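Local coordinates for protein importin subunit beta-1 (Saccharomyces cerevisiae, PDB 5OWU) that carries proteins into the nucleus by pairing with importin alpha, the adaptor that recognises the classical nuclear localization signal of the cargo, at residues A[273-278]-A[323-328]; A[281-286]-A[330-335]. All coordinates share one frame; numbering follows the deposited sequence.

Contact 1: residues A[273-278]-A[323-328]; sequences ATMKSP and KDVVPN
Val325, the first residue of 323-328 to touch 273-278, offers one methyl to the thioether end of Met275: its CG1 stands 4.1 Å from Met275 CE, and the two side chains meet at about a right angle. Met275 stretches straight as far as SD and then bends (chi3 -67°), which brings CE to the valine. Its sulfur also comes within 4.1 Å of the carbonyl O of Val325. Around this buried patch Met275 also packs on Trp290 of helix 280-306 and Val325 on Phe358 of helix 347-362. Such side-by-side packing of helices from successive repeats builds the HEAT solenoid; here the type I turn from Thr274 to Ser277, next to helix 260-274 of HEAT 7, meets helix 317-332, the opening helix of HEAT 8. One helical turn further on, Asn328 meets both residues of that turn. Its CB sits against the methionine, 3.8 Å from SD, while the Lys276 chain runs obliquely alongside the amide with CG and CD against it, CD lying 3.2 Å from Asn328 OD1. That touch is a packing contact; the lysine chain bends about CG-CD and again about CD-CE, and its ammonium reaches the amide through a water that accepts from Lys276 NZ at 3.1 Å and from Asn328 ND2 at 3.3 Å. A second water ties the backbones together, donating to Met275 O at 2.9 Å and to Asn328 O at 2.8 Å. With an alanine in place of Asn328, the water beside Lys276 NZ would probably lose its tie to the amide, and the lysine chain, no longer packed on that group, is likely to be freer to move on this exposed flank.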
loop_
_atom_site.group_PDB
_atom_site.type_symbol
_atom_site.label_atom_id
_atom_site.label_comp_id
_atom_site.label_asym_id
_atom_site.label_seq_id
_atom_site.Cartn_x
_atom_site.Cartn_y
_atom_site.Cartn_z
ATOM N N ALA A 273 -23.863 21.553 3.834
ATOM C CA ALA A 273 -24.209 22.720 3.037
ATOM C C ALA A 273 -23.274 22.859 1.845
ATOM O O ALA A 273 -23.724 23.005 0.702
ATOM C CB ALA A 273 -24.162 23.976 3.905
ATOM N N THR A 274 -21.962 22.798 2.091
ATOM C CA THR A 274 -21.019 23.010 0.997
ATOM C C THR A 274 -20.924 21.824 0.040
ATOM O O THR A 274 -20.374 21.984 -1.056
ATOM C CB THR A 274 -19.635 23.347 1.552
ATOM O OG1 THR A 274 -19.321 22.474 2.642
ATOM C CG2 THR A 274 -19.602 24.795 2.027
ATOM N N MET A 275 -21.466 20.654 0.390
ATOM C CA MET A 275 -21.474 19.560 -0.578
ATOM C C MET A 275 -22.292 19.892 -1.820
ATOM O O MET A 275 -22.170 19.194 -2.833
ATOM C CB MET A 275 -22.017 18.278 0.050
ATOM C CG MET A 275 -21.681 17.041 -0.759
ATOM S SD MET A 275 -22.009 15.508 0.110
ATOM C CE MET A 275 -20.802 15.579 1.418
ATOM N N LYS A 276 -23.130 20.927 -1.769
ATOM C CA LYS A 276 -23.926 21.338 -2.916
ATOM C C LYS A 276 -23.292 22.482 -3.693
ATOM O O LYS A 276 -23.908 22.990 -4.634
ATOM C CB LYS A 276 -25.337 21.741 -2.464
ATOM C CG LYS A 276 -26.067 20.637 -1.705
ATOM C CD LYS A 276 -27.580 20.827 -1.720
ATOM C CE LYS A 276 -28.007 22.091 -1.003
ATOM N NZ LYS A 276 -27.541 22.116 0.409
ATOM N N SER A 277 -22.088 22.895 -3.327
ATOM C CA SER A 277 -21.448 24.001 -4.019
ATOM C C SER A 277 -21.329 23.693 -5.511
ATOM O O SER A 277 -20.945 22.578 -5.887
ATOM C CB SER A 277 -20.062 24.263 -3.441
ATOM O OG SER A 277 -19.335 25.166 -4.259
ATOM N N PRO A 278 -21.634 24.655 -6.390
ATOM C CA PRO A 278 -21.381 24.440 -7.824
ATOM C C PRO A 278 -19.903 24.357 -8.175
ATOM O O PRO A 278 -19.580 24.035 -9.324
ATOM C CB PRO A 278 -22.046 25.656 -8.485
ATOM C CG PRO A 278 -22.072 26.700 -7.429
ATOM C CD PRO A 278 -22.223 25.979 -6.123
ATOM N N LYS A 323 -29.753 10.458 5.611
ATOM C CA LYS A 323 -30.899 11.187 5.082
ATOM C C LYS A 323 -30.478 12.503 4.438
ATOM O O LYS A 323 -31.015 12.893 3.396
ATOM C CB LYS A 323 -31.914 11.455 6.208
ATOM C CG LYS A 323 -32.611 10.209 6.789
ATOM C CD LYS A 323 -33.475 10.544 8.036
ATOM C CE LYS A 323 -33.952 9.283 8.790
ATOM N NZ LYS A 323 -34.552 9.551 10.151
ATOM N N ASP A 324 -29.542 13.217 5.062
ATOM C CA ASP A 324 -29.145 14.546 4.608
ATOM C C ASP A 324 -27.898 14.566 3.728
ATOM O O ASP A 324 -27.780 15.451 2.874
ATOM C CB ASP A 324 -28.916 15.449 5.824
ATOM C CG ASP A 324 -30.000 15.287 6.875
ATOM O OD1 ASP A 324 -31.174 15.129 6.489
ATOM O OD2 ASP A 324 -29.687 15.291 8.082
ATOM N N VAL A 325 -26.972 13.621 3.904
ATOM C CA VAL A 325 -25.724 13.628 3.143
ATOM C C VAL A 325 -25.909 12.959 1.785
ATOM O O VAL A 325 -25.452 13.471 0.756
ATOM C CB VAL A 325 -24.600 12.938 3.939
ATOM C CG1 VAL A 325 -23.366 12.776 3.079
ATOM C CG2 VAL A 325 -24.261 13.729 5.192
ATOM N N VAL A 326 -26.555 11.789 1.765
ATOM C CA VAL A 326 -26.518 10.947 0.563
ATOM C C VAL A 326 -27.169 11.620 -0.636
ATOM O O VAL A 326 -26.648 11.482 -1.757
ATOM C CB VAL A 326 -27.101 9.563 0.875
ATOM C CG1 VAL A 326 -27.289 8.732 -0.401
ATOM C CG2 VAL A 326 -26.173 8.841 1.827
ATOM N N PRO A 327 -28.291 12.335 -0.505
ATOM C CA PRO A 327 -28.845 13.016 -1.689
ATOM C C PRO A 327 -27.868 13.979 -2.347
ATOM O O PRO A 327 -27.828 14.083 -3.584
ATOM C CB PRO A 327 -30.077 13.736 -1.125
ATOM C CG PRO A 327 -30.485 12.903 0.054
ATOM C CD PRO A 327 -29.209 12.389 0.649
ATOM N N ASN A 328 -27.052 14.672 -1.554
ATOM C CA ASN A 328 -26.065 15.582 -2.128
ATOM C C ASN A 328 -24.957 14.828 -2.871
ATOM O O ASN A 328 -24.531 15.253 -3.959
ATOM C CB ASN A 328 -25.493 16.468 -1.024
ATOM C CG ASN A 328 -26.550 17.370 -0.399
ATOM O OD1 ASN A 328 -27.577 17.665 -1.017
ATOM N ND2 ASN A 328 -26.305 17.807 0.829
HETATM O O HOH W 1 -24.563 18.048 -3.984
HETATM O O HOH W 2 -28.685 19.733 1.989
#

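Contact 2: residues A[281-286]-A[330-335]; sequences KVASMT and LNLLTR
Ala283 and Leu332 make the close part of this contact, with Ala283 CB set against Leu332 CD2 at 3.8 Å. Both side chains point toward the opposite segment and both are buried; the short alanine side chain is consistent with the approach of the backbones, CA of Ala283 and CA of Leu332 being 8.1 Å apart. The same leucine methyl rests over the centre of the Arg335 guanidinium, 3.6 Å above its plane, so CD2 serves the alanine and the arginine together. This is the seam between HEAT 7 and HEAT 8, where the second helix of one repeat faces the end of the first helix of the next, and Leu332 goes on to Val347 and Ala351 in helix 347-362. Toward the partly exposed Arg335 the fit slackens: NH1 is 4.2 Å from Ala283 CB, approaching obliquely. Its stronger ties are polar. An extended chain from CG to NE delivers NH1 to the carbonyl O of Ser277, a hydrogen bond, and to Asp280 OD1, a salt bridge. On the buried side Thr286 OG1 donates to Ala283 O at 2.7 Å, in the carbonyl plane and on a lone pair, within its own helix.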
loop_
_atom_site.group_PDB
_atom_site.type_symbol
_atom_site.label_atom_id
_atom_site.label_comp_id
_atom_site.label_asym_id
_atom_site.label_seq_id
_atom_site.Cartn_x
_atom_site.Cartn_y
_atom_site.Cartn_z
ATOM N N LYS A 281 -14.265 21.702 -6.717
ATOM C CA LYS A 281 -13.198 21.545 -5.730
ATOM C C LYS A 281 -13.747 21.637 -4.305
ATOM O O LYS A 281 -13.402 20.823 -3.436
ATOM C CB LYS A 281 -12.115 22.601 -5.975
ATOM C CG LYS A 281 -11.029 22.715 -4.891
ATOM C CD LYS A 281 -9.875 21.763 -5.131
ATOM C CE LYS A 281 -8.711 22.063 -4.192
ATOM N NZ LYS A 281 -8.083 23.385 -4.488
ATOM N N VAL A 282 -14.599 22.629 -4.047
ATOM C CA VAL A 282 -15.205 22.782 -2.723
ATOM C C VAL A 282 -15.996 21.526 -2.363
ATOM O O VAL A 282 -15.770 20.881 -1.319
ATOM C CB VAL A 282 -16.100 24.035 -2.696
ATOM C CG1 VAL A 282 -16.729 24.231 -1.317
ATOM C CG2 VAL A 282 -15.304 25.276 -3.113
ATOM N N ALA A 283 -16.944 21.168 -3.235
ATOM C CA ALA A 283 -17.736 19.969 -3.016
ATOM C C ALA A 283 -16.834 18.777 -2.751
ATOM O O ALA A 283 -17.076 18.000 -1.818
ATOM C CB ALA A 283 -18.641 19.710 -4.220
ATOM N N SER A 284 -15.769 18.634 -3.546
ATOM C CA SER A 284 -14.831 17.535 -3.344
ATOM C C SER A 284 -14.271 17.542 -1.931
ATOM O O SER A 284 -14.113 16.479 -1.314
ATOM C CB SER A 284 -13.688 17.614 -4.359
ATOM O OG SER A 284 -14.146 17.333 -5.665
ATOM N N MET A 285 -13.961 18.731 -1.403
ATOM C CA MET A 285 -13.485 18.825 -0.021
ATOM C C MET A 285 -14.480 18.193 0.944
ATOM O O MET A 285 -14.107 17.383 1.812
ATOM C CB MET A 285 -13.261 20.284 0.374
ATOM C CG MET A 285 -12.213 21.019 -0.420
ATOM S SD MET A 285 -12.137 22.739 0.131
ATOM C CE MET A 285 -11.621 23.544 -1.384
ATOM N N THR A 286 -15.758 18.569 0.822
ATOM C CA THR A 286 -16.738 18.016 1.760
ATOM C C THR A 286 -16.843 16.504 1.598
ATOM O O THR A 286 -16.935 15.756 2.588
ATOM C CB THR A 286 -18.109 18.673 1.568
ATOM O OG1 THR A 286 -18.706 18.221 0.345
ATOM C CG2 THR A 286 -17.984 20.185 1.537
ATOM N N LEU A 330 -25.271 11.836 -4.335
ATOM C CA LEU A 330 -25.925 11.387 -5.556
ATOM C C LEU A 330 -25.960 12.511 -6.581
ATOM O O LEU A 330 -25.621 12.310 -7.754
ATOM C CB LEU A 330 -27.332 10.880 -5.231
ATOM C CG LEU A 330 -27.328 9.596 -4.395
ATOM C CD1 LEU A 330 -28.706 9.301 -3.808
ATOM C CD2 LEU A 330 -26.850 8.417 -5.235
ATOM N N ASN A 331 -26.333 13.716 -6.144
ATOM C CA ASN A 331 -26.338 14.850 -7.063
ATOM C C ASN A 331 -24.950 15.107 -7.641
ATOM O O ASN A 331 -24.828 15.533 -8.795
ATOM C CB ASN A 331 -26.856 16.104 -6.359
ATOM C CG ASN A 331 -26.808 17.330 -7.254
ATOM O OD1 ASN A 331 -27.570 17.436 -8.217
ATOM N ND2 ASN A 331 -25.906 18.259 -6.945
ATOM N N LEU A 332 -23.893 14.870 -6.861
ATOM C CA LEU A 332 -22.553 15.079 -7.389
ATOM C C LEU A 332 -22.201 14.071 -8.470
ATOM O O LEU A 332 -21.299 14.333 -9.274
ATOM C CB LEU A 332 -21.515 15.009 -6.269
ATOM C CG LEU A 332 -21.551 16.136 -5.236
ATOM C CD1 LEU A 332 -20.549 15.852 -4.119
ATOM C CD2 LEU A 332 -21.269 17.489 -5.885
ATOM N N LEU A 333 -22.887 12.928 -8.514
ATOM C CA LEU A 333 -22.566 11.941 -9.546
ATOM C C LEU A 333 -22.783 12.450 -10.970
ATOM O O LEU A 333 -22.212 11.876 -11.908
ATOM C CB LEU A 333 -23.390 10.667 -9.338
ATOM C CG LEU A 333 -23.122 9.905 -8.038
ATOM C CD1 LEU A 333 -24.040 8.704 -7.940
ATOM C CD2 LEU A 333 -21.663 9.470 -7.956
ATOM N N THR A 334 -23.587 13.498 -11.173
ATOM C CA THR A 334 -23.875 13.982 -12.521
ATOM C C THR A 334 -22.879 15.034 -12.999
ATOM O O THR A 334 -23.156 15.737 -13.977
ATOM C CB THR A 334 -25.293 14.550 -12.603
ATOM O OG1 THR A 334 -25.431 15.641 -11.684
ATOM C CG2 THR A 334 -26.315 13.473 -12.292
ATOM N N ARG A 335 -21.730 15.153 -12.342
ATOM C CA ARG A 335 -20.682 16.076 -12.758
ATOM C C ARG A 335 -19.510 15.332 -13.400
ATOM O O ARG A 335 -18.346 15.651 -13.161
ATOM C CB ARG A 335 -20.212 16.918 -11.574
ATOM C CG ARG A 335 -21.315 17.735 -10.932
ATOM C CD ARG A 335 -20.761 18.654 -9.854
ATOM N NE ARG A 335 -21.813 19.300 -9.067
ATOM C CZ ARG A 335 -21.591 20.240 -8.154
ATOM N NH1 ARG A 335 -20.354 20.657 -7.904
ATOM N NH2 ARG A 335 -22.603 20.763 -7.482
#

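Contacts 1 and 2 lie about 8 Å apart, centre to centre, on the same side of the chain's centre. Their segments alternate in sequence: 273-278, 281-286, 323-328, 330-335. Helix 317-332 serves both, its middle facing the turn next to helix 260-274 and its C-terminal part facing helix 280-306, so HEAT 8 leans on both helices of HEAT 7. Packing joins the two contacts directly: Met275 O of contact 1 lies 3.6 Å from Leu332 CD2 of contact 2, and Thr274 touches Thr286. Together they form one continuous inter-repeat interface, the kind of stacking that carries the superhelix of an importin beta from repeat to repeat.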